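Local coordinates for protein orotidine 5'-phosphate decarboxylase (Pyrococcus horikoshii, PDB 2CZD) that probably catalyses the decarboxylation of orotidine 5'-monophosphate to UMP, the last step of de novo UMP synthesis, as a homodimeric TIM-barrel enzyme, at residues B[57-62]-B[103-108]; B[72-75]-B[81-84]; B[94-97]-B[101-104]; B[134-139]-B[151-156]. One frame throughout, in Å; residues are numbered along the deposited sequence.

Contact 1: B[57-62]-B[103-108]; sequences DLKLAD and IMVVEM
Lys59 lays the methylene part of its side chain against Val105 and Met108, and all of the surface buried here belongs to these three residues. Near the backbone the lysine CG meets CG2 of Val105 at 4.2 Å. Farther out, CE lies 4.0 Å from the terminal CE of Met108, whose thioether arm crosses the lysine chain at a slant. Val105 is short and beta-branched, as suits a strand residue facing the barrel interior, whereas the long, flexible methionine can reach from the loop beyond the strand to the outer methylenes. The touching atoms are all carbons and no hydrogen bond crosses between the segments, so the contact is van der Waals packing along the lysine methylenes.

The lysine runs extended through chi2 and chi3 and then turns at its last torsion (chi4 64°), which carries NZ back over its own strand to Asp57. The bond from NZ to OD1 of Asp57 is 2.9 Å long; it reaches the syn side of the carboxylate, 20° out of its plane, while the second approach, to OD2, is weak. OD2 is also bridged to Lys29, and NZ of Lys59 has a further salt bridge to Asp62 of the second subunit, so the ammonium group sits in a charged network that spans the dimer interface. Alternating lysines and aspartates of this kind, at the C-terminal mouth of a TIM barrel, mark the active site of orotidine 5'-phosphate decarboxylases, in which Lys59 is assigned as the proton donor.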
loop_
_atom_site.group_PDB
_atom_site.type_symbol
_atom_site.label_atom_id
_atom_site.label_comp_id
_atom_site.label_asym_id
_atom_site.label_seq_id
_atom_site.Cartn_x
_atom_site.Cartn_y
_atom_site.Cartn_z
ATOM N N ASP B 57 -8.298 4.223 3.593
ATOM C CA ASP B 57 -8.069 2.780 3.521
ATOM C C ASP B 57 -6.897 2.560 2.578
ATOM O O ASP B 57 -7.068 2.164 1.418
ATOM C CB ASP B 57 -9.336 2.083 2.994
ATOM C CG ASP B 57 -9.253 0.573 3.088
ATOM O OD1 ASP B 57 -8.157 0.058 3.379
ATOM O OD2 ASP B 57 -10.275 -0.107 2.855
ATOM N N LEU B 58 -5.707 2.847 3.089
ATOM C CA LEU B 58 -4.497 2.694 2.273
ATOM C C LEU B 58 -3.774 1.366 2.471
ATOM O O LEU B 58 -3.046 0.929 1.576
ATOM C CB LEU B 58 -3.522 3.828 2.573
ATOM C CG LEU B 58 -4.135 5.228 2.584
ATOM C CD1 LEU B 58 -3.019 6.256 2.819
ATOM C CD2 LEU B 58 -4.850 5.496 1.269
ATOM N N LYS B 59 -3.993 0.723 3.621
ATOM C CA LYS B 59 -3.313 -0.536 3.978
ATOM C C LYS B 59 -1.819 -0.341 3.764
ATOM O O LYS B 59 -1.149 -1.116 3.065
ATOM C CB LYS B 59 -3.847 -1.715 3.165
ATOM C CG LYS B 59 -5.309 -2.022 3.482
ATOM C CD LYS B 59 -5.763 -3.373 2.918
ATOM C CE LYS B 59 -7.254 -3.660 3.177
ATOM N NZ LYS B 59 -8.158 -2.687 2.469
ATOM N N LEU B 60 -1.302 0.715 4.391
ATOM C CA LEU B 60 0.118 1.045 4.242
ATOM C C LEU B 60 0.990 -0.127 4.671
ATOM O O LEU B 60 0.759 -0.754 5.721
ATOM C CB LEU B 60 0.492 2.300 5.032
ATOM C CG LEU B 60 -0.150 3.610 4.532
ATOM C CD1 LEU B 60 0.401 4.769 5.390
ATOM C CD2 LEU B 60 0.106 3.828 3.031
ATOM N N ALA B 61 1.998 -0.397 3.846
ATOM C CA ALA B 61 2.889 -1.537 4.054
ATOM C C ALA B 61 4.304 -1.202 3.573
ATOM O O ALA B 61 5.018 -2.041 3.014
ATOM C CB ALA B 61 2.336 -2.734 3.274
ATOM N N ASP B 62 4.708 0.039 3.765
ATOM C CA ASP B 62 6.042 0.423 3.331
ATOM C C ASP B 62 7.014 0.542 4.513
ATOM O O ASP B 62 6.672 0.225 5.677
ATOM C CB ASP B 62 5.965 1.760 2.574
ATOM C CG ASP B 62 6.884 1.792 1.363
ATOM O OD1 ASP B 62 8.098 1.582 1.533
ATOM O OD2 ASP B 62 6.398 2.027 0.239
ATOM N N ILE B 103 -5.951 2.358 12.111
ATOM C CA ILE B 103 -6.785 1.157 12.175
ATOM C C ILE B 103 -5.855 0.091 11.601
ATOM O O ILE B 103 -5.308 0.275 10.517
ATOM C CB ILE B 103 -8.044 1.295 11.294
ATOM C CG1 ILE B 103 -9.000 2.300 11.945
ATOM C CG2 ILE B 103 -8.721 -0.099 11.099
ATOM C CD1 ILE B 103 -10.091 2.811 11.012
ATOM N N MET B 104 -5.675 -1.023 12.311
ATOM C CA MET B 104 -4.746 -2.066 11.870
ATOM C C MET B 104 -5.377 -3.274 11.214
ATOM O O MET B 104 -6.437 -3.714 11.604
ATOM C CB MET B 104 -3.894 -2.534 13.066
ATOM C CG MET B 104 -2.980 -1.442 13.601
ATOM S SD MET B 104 -2.153 -1.898 15.163
ATOM C CE MET B 104 -1.119 -3.307 14.634
ATOM N N VAL B 105 -4.688 -3.822 10.212
ATOM C CA VAL B 105 -5.165 -5.009 9.518
ATOM C C VAL B 105 -4.603 -6.227 10.232
ATOM O O VAL B 105 -3.371 -6.407 10.315
ATOM C CB VAL B 105 -4.655 -5.077 8.051
ATOM C CG1 VAL B 105 -5.063 -6.423 7.416
ATOM C CG2 VAL B 105 -5.186 -3.897 7.244
ATOM N N VAL B 106 -5.504 -7.064 10.739
ATOM C CA VAL B 106 -5.091 -8.280 11.420
ATOM C C VAL B 106 -5.597 -9.544 10.736
ATOM O O VAL B 106 -5.149 -10.644 11.041
ATOM C CB VAL B 106 -5.554 -8.280 12.902
ATOM C CG1 VAL B 106 -5.039 -7.034 13.596
ATOM C CG2 VAL B 106 -7.085 -8.384 13.000
ATOM N N GLU B 107 -6.527 -9.380 9.807
ATOM C CA GLU B 107 -7.107 -10.512 9.091
ATOM C C GLU B 107 -7.723 -9.957 7.806
ATOM O O GLU B 107 -8.255 -8.844 7.809
ATOM C CB GLU B 107 -8.196 -11.154 9.959
ATOM C CG GLU B 107 -8.793 -12.418 9.356
ATOM C CD GLU B 107 -9.767 -13.108 10.300
ATOM O OE1 GLU B 107 -9.386 -13.386 11.455
ATOM O OE2 GLU B 107 -10.903 -13.385 9.881
ATOM N N MET B 108 -7.645 -10.719 6.713
ATOM C CA MET B 108 -8.229 -10.252 5.460
ATOM C C MET B 108 -9.305 -11.180 4.914
ATOM O O MET B 108 -9.412 -12.340 5.329
ATOM C CB MET B 108 -7.132 -9.962 4.439
ATOM C CG MET B 108 -6.460 -8.649 4.776
ATOM S SD MET B 108 -5.138 -8.204 3.636
ATOM C CE MET B 108 -6.083 -7.386 2.332
#

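Contact 2: B[72-75]-B[81-84]; sequences RKVF and YVIV
One methyl group of Val82, CG2, sits over a face of the Phe75 ring in a CH-pi contact. It lies 3.8 Å from the ring centroid and 24° off the normal, displaced toward the rim, with CZ its nearest ring atom at 3.5 Å. At the ring's edge, close to its plane, CE1 approaches CA of Tyr81 at 4.0 Å, so the phenyl group rests against the strand backbone as well as against a side chain. The same valine methyl also meets CG1 of Val74, 4.3 Å away, and is thus shared by two successive helix residues.

The torsions explain how the ring gets there. The bond from CA to CB of Phe75 runs beside the strand rather than at it, but with CG anti to the carbonyl carbon (chi1 -78°) the ring swings inward and its outer end reaches Val82. A flat, wide group suits the place, since it bridges from helix to strand; a branched valine suits the strand, offering a methyl to the ring. An alanine at Phe75 is likely to open a gap above CG2 of Val82 and strip the cover from the strand backbone at Tyr81.

Farther out, Val96 of helix 90-97 touches both Phe75 and Val82, and Leu99 packs on the ring. Tyr81 points the other way, and its hydroxyl is hydrogen-bonded to Glu53. Helix 64-76 covering strand 81-85, which follows it in the chain, is the second half of a beta-alpha-beta unit that begins with strand 53-60, the repeating element of the TIM barrel.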
loop_
_atom_site.group_PDB
_atom_site.type_symbol
_atom_site.label_atom_id
_atom_site.label_comp_id
_atom_site.label_asym_id
_atom_site.label_seq_id
_atom_site.Cartn_x
_atom_site.Cartn_y
_atom_site.Cartn_z
ATOM N N ARG B 72 1.749 11.780 6.558
ATOM C CA ARG B 72 1.818 13.225 6.697
ATOM C C ARG B 72 0.957 13.904 5.642
ATOM O O ARG B 72 0.199 14.814 5.965
ATOM C CB ARG B 72 3.274 13.689 6.577
ATOM C CG ARG B 72 3.499 15.175 6.783
ATOM C CD ARG B 72 4.981 15.420 7.065
ATOM N NE ARG B 72 5.461 16.667 6.484
ATOM C CZ ARG B 72 5.158 17.878 6.939
ATOM N NH1 ARG B 72 4.367 18.018 8.001
ATOM N NH2 ARG B 72 5.648 18.955 6.330
ATOM N N LYS B 73 1.071 13.467 4.387
ATOM C CA LYS B 73 0.283 14.047 3.296
ATOM C C LYS B 73 -1.226 13.770 3.429
ATOM O O LYS B 73 -2.058 14.661 3.235
ATOM C CB LYS B 73 0.772 13.473 1.963
ATOM C CG LYS B 73 0.144 14.074 0.729
ATOM C CD LYS B 73 0.725 15.464 0.465
ATOM C CE LYS B 73 0.240 16.018 -0.877
ATOM N NZ LYS B 73 0.799 17.397 -1.070
ATOM N N VAL B 74 -1.575 12.528 3.758
ATOM C CA VAL B 74 -2.975 12.127 3.864
ATOM C C VAL B 74 -3.679 12.685 5.108
ATOM O O VAL B 74 -4.807 13.175 5.000
ATOM C CB VAL B 74 -3.052 10.578 3.780
ATOM C CG1 VAL B 74 -4.464 10.089 3.971
ATOM C CG2 VAL B 74 -2.558 10.140 2.408
ATOM N N PHE B 75 -3.047 12.633 6.279
ATOM C CA PHE B 75 -3.670 13.241 7.468
ATOM C C PHE B 75 -3.713 14.741 7.189
ATOM O O PHE B 75 -4.664 15.435 7.568
ATOM C CB PHE B 75 -2.838 12.996 8.728
ATOM C CG PHE B 75 -2.987 11.602 9.302
ATOM C CD1 PHE B 75 -4.245 11.093 9.641
ATOM C CD2 PHE B 75 -1.866 10.829 9.569
ATOM C CE1 PHE B 75 -4.370 9.825 10.247
ATOM C CE2 PHE B 75 -1.982 9.576 10.163
ATOM C CZ PHE B 75 -3.233 9.071 10.505
ATOM N N TYR B 81 -8.291 8.965 10.053
ATOM C CA TYR B 81 -7.710 7.653 10.369
ATOM C C TYR B 81 -7.059 7.081 9.133
ATOM O O TYR B 81 -7.527 7.304 8.022
ATOM C CB TYR B 81 -8.767 6.618 10.809
ATOM C CG TYR B 81 -9.717 7.083 11.872
ATOM C CD1 TYR B 81 -10.860 7.807 11.529
ATOM C CD2 TYR B 81 -9.460 6.842 13.220
ATOM C CE1 TYR B 81 -11.728 8.283 12.513
ATOM C CE2 TYR B 81 -10.326 7.321 14.219
ATOM C CZ TYR B 81 -11.449 8.042 13.846
ATOM O OH TYR B 81 -12.267 8.571 14.824
ATOM N N VAL B 82 -5.982 6.320 9.327
ATOM C CA VAL B 82 -5.339 5.663 8.201
ATOM C C VAL B 82 -5.268 4.182 8.532
ATOM O O VAL B 82 -4.879 3.812 9.650
ATOM C CB VAL B 82 -3.881 6.186 7.978
ATOM C CG1 VAL B 82 -3.150 5.289 6.993
ATOM C CG2 VAL B 82 -3.911 7.621 7.435
ATOM N N ILE B 83 -5.682 3.342 7.577
ATOM C CA ILE B 83 -5.587 1.886 7.752
ATOM C C ILE B 83 -4.171 1.442 7.372
ATOM O O ILE B 83 -3.672 1.753 6.283
ATOM C CB ILE B 83 -6.638 1.157 6.894
ATOM C CG1 ILE B 83 -8.022 1.529 7.425
ATOM C CG2 ILE B 83 -6.440 -0.384 6.954
ATOM C CD1 ILE B 83 -9.215 0.924 6.642
ATOM N N VAL B 84 -3.533 0.703 8.277
ATOM C CA VAL B 84 -2.164 0.248 8.077
ATOM C C VAL B 84 -2.048 -1.241 8.339
ATOM O O VAL B 84 -2.784 -1.800 9.166
ATOM C CB VAL B 84 -1.200 0.986 9.044
ATOM C CG1 VAL B 84 -1.277 2.476 8.820
ATOM C CG2 VAL B 84 -1.559 0.634 10.489
#

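Contact 3: B[94-97]-B[101-104]; sequences MAVK and EIIM
Ile102 holds CG1 between its backbone N and carbonyl carbon (chi1 59°), which sends CG2 to Val96 and the start of Lys97, while CG1 and CD1 meet the lysine side chain. Val96 has CG1 anti to the backbone N (chi1 -177°) and directs this methyl at the strand. The two meet at 3.5 Å between Val96 CG1 and Ile102 CG2, a snug apolar contact between obliquely passing side chains. Ile102 CG2 also lies 3.8 Å from the backbone N of Lys97. Here helix 90-97 packs on strand 101-105, which follows it after a short turn, completing the beta-alpha-beta unit begun by strand 81-85 in the TIM barrel.

The Lys97 side chain contributes its methylenes: CB is 4.0 Å from Ile102 CD1, and CD is 4.1 Å from the same methyl. The lysine chain crosses the isoleucine at about a right angle and then leads away from the strand, as suits a residue at the border of the buried surface, apolar at its base and charged at its end. With an alanine in place of Ile102, Val96 CG1 and the lysine methylenes would probably lose their strand partner. Val96 also packs on Asn67 and Ala71 of helix 64-76, while Ile131 of helix 121-131 touches Lys97.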
loop_
_atom_site.group_PDB
_atom_site.type_symbol
_atom_site.label_atom_id
_atom_site.label_comp_id
_atom_site.label_asym_id
_atom_site.label_seq_id
_atom_site.Cartn_x
_atom_site.Cartn_y
_atom_site.Cartn_z
ATOM N N MET B 94 4.015 2.381 13.877
ATOM C CA MET B 94 4.179 3.566 14.708
ATOM C C MET B 94 4.548 4.823 13.932
ATOM O O MET B 94 4.235 5.941 14.367
ATOM C CB MET B 94 5.192 3.295 15.832
ATOM C CG MET B 94 4.682 2.338 16.906
ATOM S SD MET B 94 3.118 2.848 17.669
ATOM C CE MET B 94 3.592 4.310 18.477
ATOM N N ALA B 95 5.158 4.657 12.759
ATOM C CA ALA B 95 5.491 5.840 11.952
ATOM C C ALA B 95 4.224 6.567 11.497
ATOM O O ALA B 95 4.239 7.790 11.278
ATOM C CB ALA B 95 6.341 5.460 10.755
ATOM N N VAL B 96 3.133 5.815 11.352
ATOM C CA VAL B 96 1.857 6.398 10.968
ATOM C C VAL B 96 1.128 6.904 12.215
ATOM O O VAL B 96 0.604 8.011 12.203
ATOM C CB VAL B 96 0.956 5.355 10.255
ATOM C CG1 VAL B 96 -0.346 5.999 9.800
ATOM C CG2 VAL B 96 1.703 4.768 9.048
ATOM N N LYS B 97 1.087 6.102 13.279
ATOM C CA LYS B 97 0.379 6.493 14.512
ATOM C C LYS B 97 0.935 7.807 15.105
ATOM O O LYS B 97 0.226 8.571 15.749
ATOM C CB LYS B 97 0.485 5.375 15.552
ATOM C CG LYS B 97 -0.469 5.543 16.718
ATOM C CD LYS B 97 -0.353 4.361 17.634
ATOM C CE LYS B 97 -1.494 4.308 18.653
ATOM N NZ LYS B 97 -1.588 5.545 19.475
ATOM N N GLU B 101 -4.557 8.962 14.031
ATOM C CA GLU B 101 -5.136 7.692 14.459
ATOM C C GLU B 101 -5.097 6.641 13.369
ATOM O O GLU B 101 -5.218 6.931 12.175
ATOM C CB GLU B 101 -6.561 7.913 14.975
ATOM C CG GLU B 101 -6.567 8.810 16.219
ATOM C CD GLU B 101 -7.928 8.949 16.849
ATOM O OE1 GLU B 101 -8.352 7.996 17.528
ATOM O OE2 GLU B 101 -8.578 10.006 16.655
ATOM N N ILE B 102 -4.928 5.399 13.804
ATOM C CA ILE B 102 -4.796 4.298 12.886
ATOM C C ILE B 102 -5.749 3.161 13.147
ATOM O O ILE B 102 -6.289 3.008 14.245
ATOM C CB ILE B 102 -3.359 3.707 12.930
ATOM C CG1 ILE B 102 -3.018 3.219 14.346
ATOM C CG2 ILE B 102 -2.344 4.768 12.463
ATOM C CD1 ILE B 102 -1.789 2.273 14.414
ATOM N N ILE B 103 -5.951 2.358 12.111
ATOM C CA ILE B 103 -6.785 1.157 12.175
ATOM C C ILE B 103 -5.855 0.091 11.601
ATOM O O ILE B 103 -5.308 0.275 10.517
ATOM C CB ILE B 103 -8.044 1.295 11.294
ATOM C CG1 ILE B 103 -9.000 2.300 11.945
ATOM C CG2 ILE B 103 -8.721 -0.099 11.099
ATOM C CD1 ILE B 103 -10.091 2.811 11.012
ATOM N N MET B 104 -5.675 -1.023 12.311
ATOM C CA MET B 104 -4.746 -2.066 11.870
ATOM C C MET B 104 -5.377 -3.274 11.214
ATOM O O MET B 104 -6.437 -3.714 11.604
ATOM C CB MET B 104 -3.894 -2.534 13.066
ATOM C CG MET B 104 -2.980 -1.442 13.601
ATOM S SD MET B 104 -2.153 -1.898 15.163
ATOM C CE MET B 104 -1.119 -3.307 14.634
#

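Contact 4: B[134-139]-B[151-156]; sequences FGVIAP and DRLKEG
Val136 and Leu153 reach toward each other tip to tip, and their branched ends carry the apolar part of this contact. Val136 CG2 is 3.6 Å from Leu153 CD2, and the second pair of methyls, CG1 of the valine and CD1 of the leucine, stands at 4.2 Å, so the two forks meet prong against prong. Leu153 gets there with CG anti to its backbone N, which extends the chain from the loop toward the sheet. Val136, at chi1 -60°, sets CG2 between its backbone N and carbonyl carbon, with CG1 anti to the carbonyl carbon, and so presents both methyls to the leucine. The division of labour fits the residue types: the compact valine belongs to a strand, and the longer leucine spans the distance from a loop that has no regular structure.

At the other end the segments are joined through water. A single molecule donates to both carbonyls, its oxygen 2.8 Å from Phe134 O and 2.7 Å from Gly156 O, linking two oxygens that, both being acceptors, could not bond to each other directly. Gly156 has a positive phi (103°), with a backbone shape in which a CB would collide with the carbonyl oxygen of the residue before. The CB of Phe134 points away from the loop, and its ring meets that of Tyr81, the two planes at about 45°.

Strand 135-137 lies in the barrel between strands 101-105 and 158-161; Ala128 of helix 121-131 also packs on Val136, while Leu153, in the loop joining helix 144-150 to strand 158-161, touches Asn129 and Ile159.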
loop_
_atom_site.group_PDB
_atom_site.type_symbol
_atom_site.label_atom_id
_atom_site.label_comp_id
_atom_site.label_asym_id
_atom_site.label_seq_id
_atom_site.Cartn_x
_atom_site.Cartn_y
_atom_site.Cartn_z
ATOM N N PHE B 134 -6.817 2.820 17.082
ATOM C CA PHE B 134 -8.235 3.142 17.245
ATOM C C PHE B 134 -9.062 1.874 17.028
ATOM O O PHE B 134 -10.029 1.619 17.746
ATOM C CB PHE B 134 -8.664 4.204 16.225
ATOM C CG PHE B 134 -10.163 4.430 16.171
ATOM C CD1 PHE B 134 -10.936 3.854 15.165
ATOM C CD2 PHE B 134 -10.794 5.219 17.128
ATOM C CE1 PHE B 134 -12.314 4.056 15.097
ATOM C CE2 PHE B 134 -12.168 5.430 17.073
ATOM C CZ PHE B 134 -12.936 4.849 16.053
ATOM N N GLY B 135 -8.687 1.089 16.023
ATOM C CA GLY B 135 -9.431 -0.127 15.755
ATOM C C GLY B 135 -8.731 -1.101 14.837
ATOM O O GLY B 135 -7.586 -0.880 14.436
ATOM N N VAL B 136 -9.424 -2.201 14.551
ATOM C CA VAL B 136 -8.945 -3.230 13.631
ATOM C C VAL B 136 -10.133 -3.632 12.780
ATOM O O VAL B 136 -11.283 -3.350 13.126
ATOM C CB VAL B 136 -8.393 -4.507 14.335
ATOM C CG1 VAL B 136 -7.221 -4.136 15.235
ATOM C CG2 VAL B 136 -9.493 -5.212 15.113
ATOM N N ILE B 137 -9.850 -4.279 11.653
ATOM C CA ILE B 137 -10.913 -4.736 10.772
ATOM C C ILE B 137 -11.183 -6.229 10.972
ATOM O O ILE B 137 -10.256 -7.025 11.143
ATOM C CB ILE B 137 -10.539 -4.454 9.302
ATOM C CG1 ILE B 137 -10.562 -2.936 9.064
ATOM C CG2 ILE B 137 -11.495 -5.193 8.368
ATOM C CD1 ILE B 137 -10.167 -2.533 7.671
ATOM N N ALA B 138 -12.460 -6.608 11.012
ATOM C CA ALA B 138 -12.822 -8.025 11.158
ATOM C C ALA B 138 -13.694 -8.352 9.961
ATOM O O ALA B 138 -14.844 -7.892 9.876
ATOM C CB ALA B 138 -13.626 -8.268 12.459
ATOM N N PRO B 139 -13.150 -9.113 8.996
ATOM C CA PRO B 139 -13.922 -9.488 7.809
ATOM C C PRO B 139 -15.243 -9.960 8.385
ATOM O O PRO B 139 -15.291 -10.997 9.039
ATOM C CB PRO B 139 -13.099 -10.627 7.220
ATOM C CG PRO B 139 -11.670 -10.198 7.544
ATOM C CD PRO B 139 -11.798 -9.703 8.975
ATOM N N ASP B 151 -12.890 -11.532 21.111
ATOM C CA ASP B 151 -12.493 -12.296 22.291
ATOM C C ASP B 151 -10.992 -12.225 22.572
ATOM O O ASP B 151 -10.557 -12.561 23.676
ATOM C CB ASP B 151 -12.873 -13.774 22.140
ATOM C CG ASP B 151 -14.375 -14.007 22.128
ATOM O OD1 ASP B 151 -15.128 -13.124 22.587
ATOM O OD2 ASP B 151 -14.796 -15.093 21.666
ATOM N N ARG B 152 -10.201 -11.806 21.582
ATOM C CA ARG B 152 -8.752 -11.741 21.746
ATOM C C ARG B 152 -8.212 -10.321 21.801
ATOM O O ARG B 152 -7.072 -10.099 22.217
ATOM C CB ARG B 152 -8.084 -12.497 20.592
ATOM C CG ARG B 152 -8.347 -13.982 20.667
ATOM C CD ARG B 152 -8.086 -14.707 19.368
ATOM N NE ARG B 152 -8.259 -16.139 19.599
ATOM C CZ ARG B 152 -9.428 -16.739 19.822
ATOM N NH1 ARG B 152 -9.465 -18.050 20.046
ATOM N NH2 ARG B 152 -10.570 -16.052 19.790
ATOM N N LEU B 153 -9.048 -9.372 21.396
ATOM C CA LEU B 153 -8.672 -7.967 21.315
ATOM C C LEU B 153 -8.937 -7.161 22.578
ATOM O O LEU B 153 -10.014 -7.255 23.174
ATOM C CB LEU B 153 -9.408 -7.316 20.131
ATOM C CG LEU B 153 -9.025 -5.892 19.693
ATOM C CD1 LEU B 153 -7.643 -5.885 19.030
ATOM C CD2 LEU B 153 -10.062 -5.401 18.672
ATOM N N LYS B 154 -7.949 -6.361 22.984
ATOM C CA LYS B 154 -8.098 -5.534 24.182
ATOM C C LYS B 154 -9.300 -4.581 24.084
ATOM O O LYS B 154 -9.575 -3.980 23.035
ATOM C CB LYS B 154 -6.819 -4.718 24.408
ATOM C CG LYS B 154 -6.733 -4.030 25.759
ATOM C CD LYS B 154 -5.584 -3.027 25.764
ATOM C CE LYS B 154 -4.262 -3.695 25.513
ATOM N NZ LYS B 154 -3.806 -4.468 26.695
ATOM N N GLU B 155 -10.026 -4.438 25.190
ATOM C CA GLU B 155 -11.166 -3.536 25.200
ATOM C C GLU B 155 -10.614 -2.138 24.960
ATOM O O GLU B 155 -9.478 -1.817 25.338
ATOM C CB GLU B 155 -11.894 -3.596 26.547
ATOM C CG GLU B 155 -11.005 -3.241 27.729
ATOM C CD GLU B 155 -10.334 -4.442 28.375
ATOM O OE1 GLU B 155 -10.065 -5.462 27.694
ATOM O OE2 GLU B 155 -10.058 -4.363 29.594
ATOM N N GLY B 156 -11.417 -1.299 24.337
ATOM C CA GLY B 156 -10.938 0.024 24.032
ATOM C C GLY B 156 -10.570 0.087 22.567
ATOM O O GLY B 156 -10.573 1.170 21.995
HETATM O O HOH W 1 -10.581 3.080 20.058
#

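Contact 1 spans from strand 53-60 to strand 101-105, past strand 81-85, which lies between them and carries part of contact 2; contact 4 continues to the next strand, 135-137. Contacts 2 and 3 are closest, with centres about 8 Å apart; Val84 N lies 2.9 Å from Ile103 O, a probable hydrogen bond joining their strands. Contact 1 shares Ile103 and Met104 with contact 3, and its Leu60 CD1 packs 3.9 Å from Val96 CG2. Contacts 2 and 3 lie between the barrel and its helices; the side chains of Val82 and the active-site Lys59 are about 8 Å apart. Contact 4 joins in where Met104 N meets Gly135 O at 2.9 Å, another probable hydrogen bond.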